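Local coordinates for signal peptidase I (Enterococcus faecalis, PDB 4ME8), which probably cleaves hydrophobic N-terminal signal or leader sequences from exported proteins, as a serine endopeptidase of the S26 family, at residues E54-E57 with T62-I65; D31-P36 with Y110-D115. All blocks are in the same frame, centred on the assembly; numbering follows the deposited sequence.

Contact 1 pairs the neighbouring strands of a hairpin, while contact 2 joins two strands of a second antiparallel sheet that are far apart in sequence; residues 54-65 fall between 31-36 and 110-115 along the chain. The centres of the two contacts are about 15 Å apart, yet they touch, Val56 CG1 of contact 1 packing on Phe111 CE2 of contact 2 at 4.1 Å. Since Phe111 and Val112 are successive strand residues, the hairpin meets one side of strand 109-113 while Ile33 and Phe35 meet the other. Contact 2 also lies near the predicted active-site residue Lys46, whose side chain is about 4 Å from that of Val112. Contact 1 lies away from that site.

Contact 1 of 2, residues E54-E57 with T62-I65; sequences ETVE and TLYI
Glu57 and Tyr64 form the hydrogen-bonded pair of an antiparallel beta hairpin. Glu57 N donates to Tyr64 O at 2.8 Å, in the carbonyl plane, and Tyr64 N returns a bond to Glu57 O at 2.7 Å; N-H...O angles of 159° and 162° make both nearly straight. Val56 and Ile65 are the adjoining non-hydrogen-bonded pair. The segments also meet through CA-H...O contacts, Ile65 CA to Thr55 O at 3.3 Å and Val56 CA to Tyr64 O at 3.5 Å. One water links them, 2.7 Å from Thr55 OG1 and donating weakly to Tyr64 O.

Apolar packing lies on the face carrying Val56 and Ile65, whose side chains run side by side, Val56 CG2 reaching Ile65 CD1 at 3.7 Å. With chi1 at -61°, Ile65 sends CG1 toward Val56 and leaves CG2 opposite the backbone N, alongside the Glu54 chain from CB to OE1. A salt bridge to Arg29 and a hydrogen bond from Leu51 N hold that carboxylate. On the other face, Glu57 CB and Tyr64 CB abut, and the Tyr64 ring makes a cation-pi contact with Arg59.

Strand 68-70 flanks strand 62-65, and strand 92-93 flanks strand 56-59, completing a four-stranded antiparallel sheet.

Contact 2 of 2, residues D31-P36 with Y110-D115; sequences DIIAFP and YFVLGD. With EDO (1,2-ethanediol), chain B.
Ile33 and Val112 mark the closest CA pair of two strands that belong to one antiparallel sheet yet run at 106° to each other, with axes 9.0 Å apart and no hydrogen bond between them. Strand 43-50 lies between them in the strand order. The steep angle, where next-but-one strands of an antiparallel sheet would otherwise run roughly parallel, is consistent with strong coiling of this sheet of the signal peptidase S26 fold, which turns their side chains toward one another across a buried interior. All four touching residues direct their CB atoms toward the opposite strand.

The packing rests on two side-chain ends. Ile33 CG1 stands between its backbone N and carbonyl carbon (chi1 52°) and CD1 extends beyond it, reaching Tyr110 CD2 at 3.8 Å and Val112 CG1 at 3.9 Å. Phe35 and Val112 approach from opposite directions, and Phe35 CZ meets Val112 CG2 at 3.8 Å, obliquely to the ring. The two methyls of Val112 thus divide their contacts between Ile33 and Phe35. Val129 touches both Phe35 and Val112, while Phe126 from helix 123-126 touches Phe35.

Ile33 also shares a backbone hydrogen bond with Lys46, a predicted active-site residue. Asp115, past the end of strand 109-113, is paired through its carboxylate OD2 with Arg47 by a salt bridge. Asp115 N donates to O2 of a 1,2-ethanediol, probably from the crystallisation liquor, at 3.1 Å and 163°.

Contact 1 of 2, residues E54-E57 with T62-I65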
loop_
_atom_site.group_PDB
_atom_site.type_symbol
_atom_site.label_atom_id
_atom_site.label_comp_id
_atom_site.label_asym_id
_atom_site.label_seq_id
_atom_site.Cartn_x
_atom_site.Cartn_y
_atom_site.Cartn_z
ATOM N N GLU A 54 0.430 8.810 -9.033
ATOM C CA GLU A 54 1.259 9.170 -7.888
ATOM C C GLU A 54 2.557 8.359 -7.772
ATOM O O GLU A 54 2.608 7.176 -8.114
ATOM C CB GLU A 54 0.449 9.021 -6.602
ATOM C CG GLU A 54 -0.706 10.022 -6.498
ATOM C CD GLU A 54 -1.686 9.703 -5.378
ATOM O OE1 GLU A 54 -1.555 8.627 -4.751
ATOM O OE2 GLU A 54 -2.604 10.522 -5.122
ATOM N N THR A 55 3.606 9.018 -7.283
ATOM C CA THR A 55 4.800 8.314 -6.820
ATOM C C THR A 55 4.583 7.892 -5.356
ATOM O O THR A 55 3.915 8.602 -4.589
ATOM C CB THR A 55 6.072 9.182 -6.925
ATOM O OG1 THR A 55 6.004 10.255 -5.980
ATOM C CG2 THR A 55 6.249 9.748 -8.340
ATOM N N VAL A 56 5.120 6.731 -4.987
ATOM C CA VAL A 56 5.063 6.239 -3.615
ATOM C C VAL A 56 6.461 5.931 -3.134
ATOM O O VAL A 56 7.208 5.209 -3.796
ATOM C CB VAL A 56 4.214 4.957 -3.488
ATOM C CG1 VAL A 56 4.263 4.428 -2.055
ATOM C CG2 VAL A 56 2.778 5.229 -3.924
ATOM N N GLU A 57 6.817 6.486 -1.985
ATOM C CA GLU A 57 8.113 6.228 -1.390
ATOM C C GLU A 57 7.980 6.036 0.116
ATOM O O GLU A 57 7.204 6.720 0.779
ATOM C CB GLU A 57 9.113 7.359 -1.712
ATOM C CG GLU A 57 10.445 7.228 -0.969
ATOM C CD GLU A 57 11.591 8.060 -1.552
ATOM O OE1 GLU A 57 11.349 9.061 -2.262
ATOM O OE2 GLU A 57 12.760 7.710 -1.280
ATOM N N THR A 62 8.682 6.546 6.888
ATOM C CA THR A 62 7.692 7.582 6.625
ATOM C C THR A 62 7.181 7.446 5.194
ATOM O O THR A 62 7.965 7.236 4.269
ATOM C CB THR A 62 8.289 8.990 6.829
ATOM O OG1 THR A 62 8.859 9.092 8.143
ATOM C CG2 THR A 62 7.225 10.064 6.651
ATOM N N LEU A 63 5.861 7.557 5.035
ATOM C CA LEU A 63 5.205 7.500 3.726
ATOM C C LEU A 63 5.281 8.835 2.975
ATOM O O LEU A 63 4.867 9.870 3.492
ATOM C CB LEU A 63 3.730 7.129 3.896
ATOM C CG LEU A 63 2.830 7.208 2.661
ATOM C CD1 LEU A 63 3.351 6.328 1.525
ATOM C CD2 LEU A 63 1.402 6.831 3.036
ATOM N N TYR A 64 5.786 8.775 1.745
ATOM C CA TYR A 64 5.831 9.903 0.833
ATOM C C TYR A 64 4.999 9.590 -0.423
ATOM O O TYR A 64 5.261 8.612 -1.113
ATOM C CB TYR A 64 7.287 10.194 0.440
ATOM C CG TYR A 64 8.139 10.740 1.573
ATOM C CD1 TYR A 64 8.738 9.886 2.492
ATOM C CD2 TYR A 64 8.346 12.109 1.721
ATOM C CE1 TYR A 64 9.514 10.376 3.529
ATOM C CE2 TYR A 64 9.124 12.609 2.752
ATOM C CZ TYR A 64 9.706 11.735 3.652
ATOM O OH TYR A 64 10.471 12.220 4.674
ATOM N N ILE A 65 3.986 10.414 -0.689
ATOM C CA ILE A 65 3.199 10.346 -1.916
ATOM C C ILE A 65 3.446 11.631 -2.688
ATOM O O ILE A 65 3.143 12.718 -2.193
ATOM C CB ILE A 65 1.693 10.239 -1.619
ATOM C CG1 ILE A 65 1.375 8.974 -0.813
ATOM C CG2 ILE A 65 0.879 10.253 -2.907
ATOM C CD1 ILE A 65 1.377 7.694 -1.608
HETATM O O HOH W 1 6.637 9.878 -3.402
#

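Contact 2 of 2, residues D31-P36 with Y110-D115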
loop_
_atom_site.group_PDB
_atom_site.type_symbol
_atom_site.label_atom_id
_atom_site.label_comp_id
_atom_site.label_asym_id
_atom_site.label_seq_id
_atom_site.Cartn_x
_atom_site.Cartn_y
_atom_site.Cartn_z
ATOM N N ASP A 31 -8.359 4.190 2.789
ATOM C CA ASP A 31 -9.478 3.259 2.799
ATOM C C ASP A 31 -8.954 1.824 2.754
ATOM O O ASP A 31 -7.909 1.533 2.142
ATOM C CB ASP A 31 -10.416 3.485 1.602
ATOM C CG ASP A 31 -11.308 4.721 1.760
ATOM O OD1 ASP A 31 -11.304 5.352 2.842
ATOM O OD2 ASP A 31 -12.040 5.049 0.791
ATOM N N ILE A 32 -9.688 0.937 3.420
ATOM C CA ILE A 32 -9.421 -0.492 3.352
ATOM C C ILE A 32 -10.295 -1.062 2.245
ATOM O O ILE A 32 -11.490 -0.777 2.182
ATOM C CB ILE A 32 -9.680 -1.183 4.708
ATOM C CG1 ILE A 32 -8.536 -0.836 5.655
ATOM C CG2 ILE A 32 -9.761 -2.699 4.556
ATOM C CD1 ILE A 32 -8.864 -1.062 7.105
ATOM N N ILE A 33 -9.679 -1.847 1.364
ATOM C CA ILE A 33 -10.380 -2.372 0.203
ATOM C C ILE A 33 -10.200 -3.873 0.044
ATOM O O ILE A 33 -9.116 -4.410 0.287
ATOM C CB ILE A 33 -9.950 -1.650 -1.092
ATOM C CG1 ILE A 33 -8.428 -1.641 -1.259
ATOM C CG2 ILE A 33 -10.458 -0.213 -1.084
ATOM C CD1 ILE A 33 -7.995 -1.132 -2.615
ATOM N N ALA A 34 -11.270 -4.544 -0.373
ATOM C CA ALA A 34 -11.235 -5.977 -0.617
ATOM C C ALA A 34 -11.183 -6.261 -2.118
ATOM O O ALA A 34 -11.871 -5.604 -2.903
ATOM C CB ALA A 34 -12.441 -6.644 0.008
ATOM N N PHE A 35 -10.368 -7.248 -2.493
ATOM C CA PHE A 35 -10.084 -7.580 -3.896
ATOM C C PHE A 35 -9.423 -8.961 -4.004
ATOM O O PHE A 35 -8.795 -9.415 -3.048
ATOM C CB PHE A 35 -9.144 -6.540 -4.497
ATOM C CG PHE A 35 -7.868 -6.362 -3.720
ATOM C CD1 PHE A 35 -7.795 -5.443 -2.690
ATOM C CD2 PHE A 35 -6.746 -7.126 -4.013
ATOM C CE1 PHE A 35 -6.633 -5.288 -1.966
ATOM C CE2 PHE A 35 -5.582 -6.974 -3.291
ATOM C CZ PHE A 35 -5.524 -6.055 -2.268
ATOM N N PRO A 36 -9.542 -9.623 -5.171
ATOM C CA PRO A 36 -8.816 -10.876 -5.335
ATOM C C PRO A 36 -7.318 -10.611 -5.435
ATOM O O PRO A 36 -6.902 -9.717 -6.180
ATOM C CB PRO A 36 -9.358 -11.441 -6.658
ATOM C CG PRO A 36 -10.533 -10.602 -7.022
ATOM C CD PRO A 36 -10.295 -9.276 -6.386
ATOM N N TYR A 110 -4.115 0.519 -8.360
ATOM C CA TYR A 110 -3.822 0.937 -6.994
ATOM C C TYR A 110 -2.547 0.274 -6.469
ATOM O O TYR A 110 -2.196 -0.838 -6.870
ATOM C CB TYR A 110 -4.967 0.517 -6.057
ATOM C CG TYR A 110 -6.316 1.208 -6.237
ATOM C CD1 TYR A 110 -6.407 2.569 -6.514
ATOM C CD2 TYR A 110 -7.504 0.503 -6.057
ATOM C CE1 TYR A 110 -7.639 3.198 -6.632
ATOM C CE2 TYR A 110 -8.737 1.122 -6.169
ATOM C CZ TYR A 110 -8.802 2.469 -6.463
ATOM O OH TYR A 110 -10.023 3.096 -6.580
ATOM N N PHE A 111 -1.880 0.972 -5.552
ATOM C CA PHE A 111 -0.805 0.429 -4.739
ATOM C C PHE A 111 -1.370 0.274 -3.342
ATOM O O PHE A 111 -1.903 1.236 -2.774
ATOM C CB PHE A 111 0.389 1.389 -4.708
ATOM C CG PHE A 111 1.597 0.824 -4.023
ATOM C CD1 PHE A 111 2.484 0.019 -4.714
ATOM C CD2 PHE A 111 1.834 1.082 -2.681
ATOM C CE1 PHE A 111 3.597 -0.516 -4.079
ATOM C CE2 PHE A 111 2.932 0.545 -2.038
ATOM C CZ PHE A 111 3.820 -0.253 -2.735
ATOM N N VAL A 112 -1.296 -0.936 -2.798
ATOM C CA VAL A 112 -1.883 -1.222 -1.480
ATOM C C VAL A 112 -0.843 -1.818 -0.527
ATOM O O VAL A 112 0.134 -2.403 -0.967
ATOM C CB VAL A 112 -3.106 -2.155 -1.586
ATOM C CG1 VAL A 112 -4.150 -1.573 -2.542
ATOM C CG2 VAL A 112 -2.702 -3.567 -2.007
ATOM N N LEU A 113 -1.039 -1.622 0.772
ATOM C CA LEU A 113 -0.161 -2.187 1.793
ATOM C C LEU A 113 -1.011 -2.696 2.953
ATOM O O LEU A 113 -2.062 -2.130 3.236
ATOM C CB LEU A 113 0.806 -1.132 2.319
ATOM C CG LEU A 113 1.833 -0.492 1.385
ATOM C CD1 LEU A 113 2.577 0.592 2.137
ATOM C CD2 LEU A 113 2.828 -1.500 0.830
ATOM N N GLY A 114 -0.551 -3.749 3.624
ATOM C CA GLY A 114 -1.229 -4.248 4.817
ATOM C C GLY A 114 -0.639 -3.666 6.088
ATOM O O GLY A 114 0.576 -3.470 6.171
ATOM N N ASP A 115 -1.486 -3.425 7.090
ATOM C CA ASP A 115 -1.045 -2.793 8.340
ATOM C C ASP A 115 -0.027 -3.646 9.108
ATOM O O ASP A 115 0.887 -3.088 9.721
ATOM C CB ASP A 115 -2.230 -2.460 9.244
ATOM C CG ASP A 115 -3.149 -1.375 8.662
ATOM O OD1 ASP A 115 -2.858 -0.778 7.589
ATOM O OD2 ASP A 115 -4.188 -1.114 9.304
HETATM C C1 EDO B . -6.702 -4.863 6.441
HETATM O O1 EDO B . -6.630 -5.889 7.444
HETATM C C2 EDO B . -5.590 -3.840 6.648
HETATM O O2 EDO B . -4.343 -4.359 6.178
#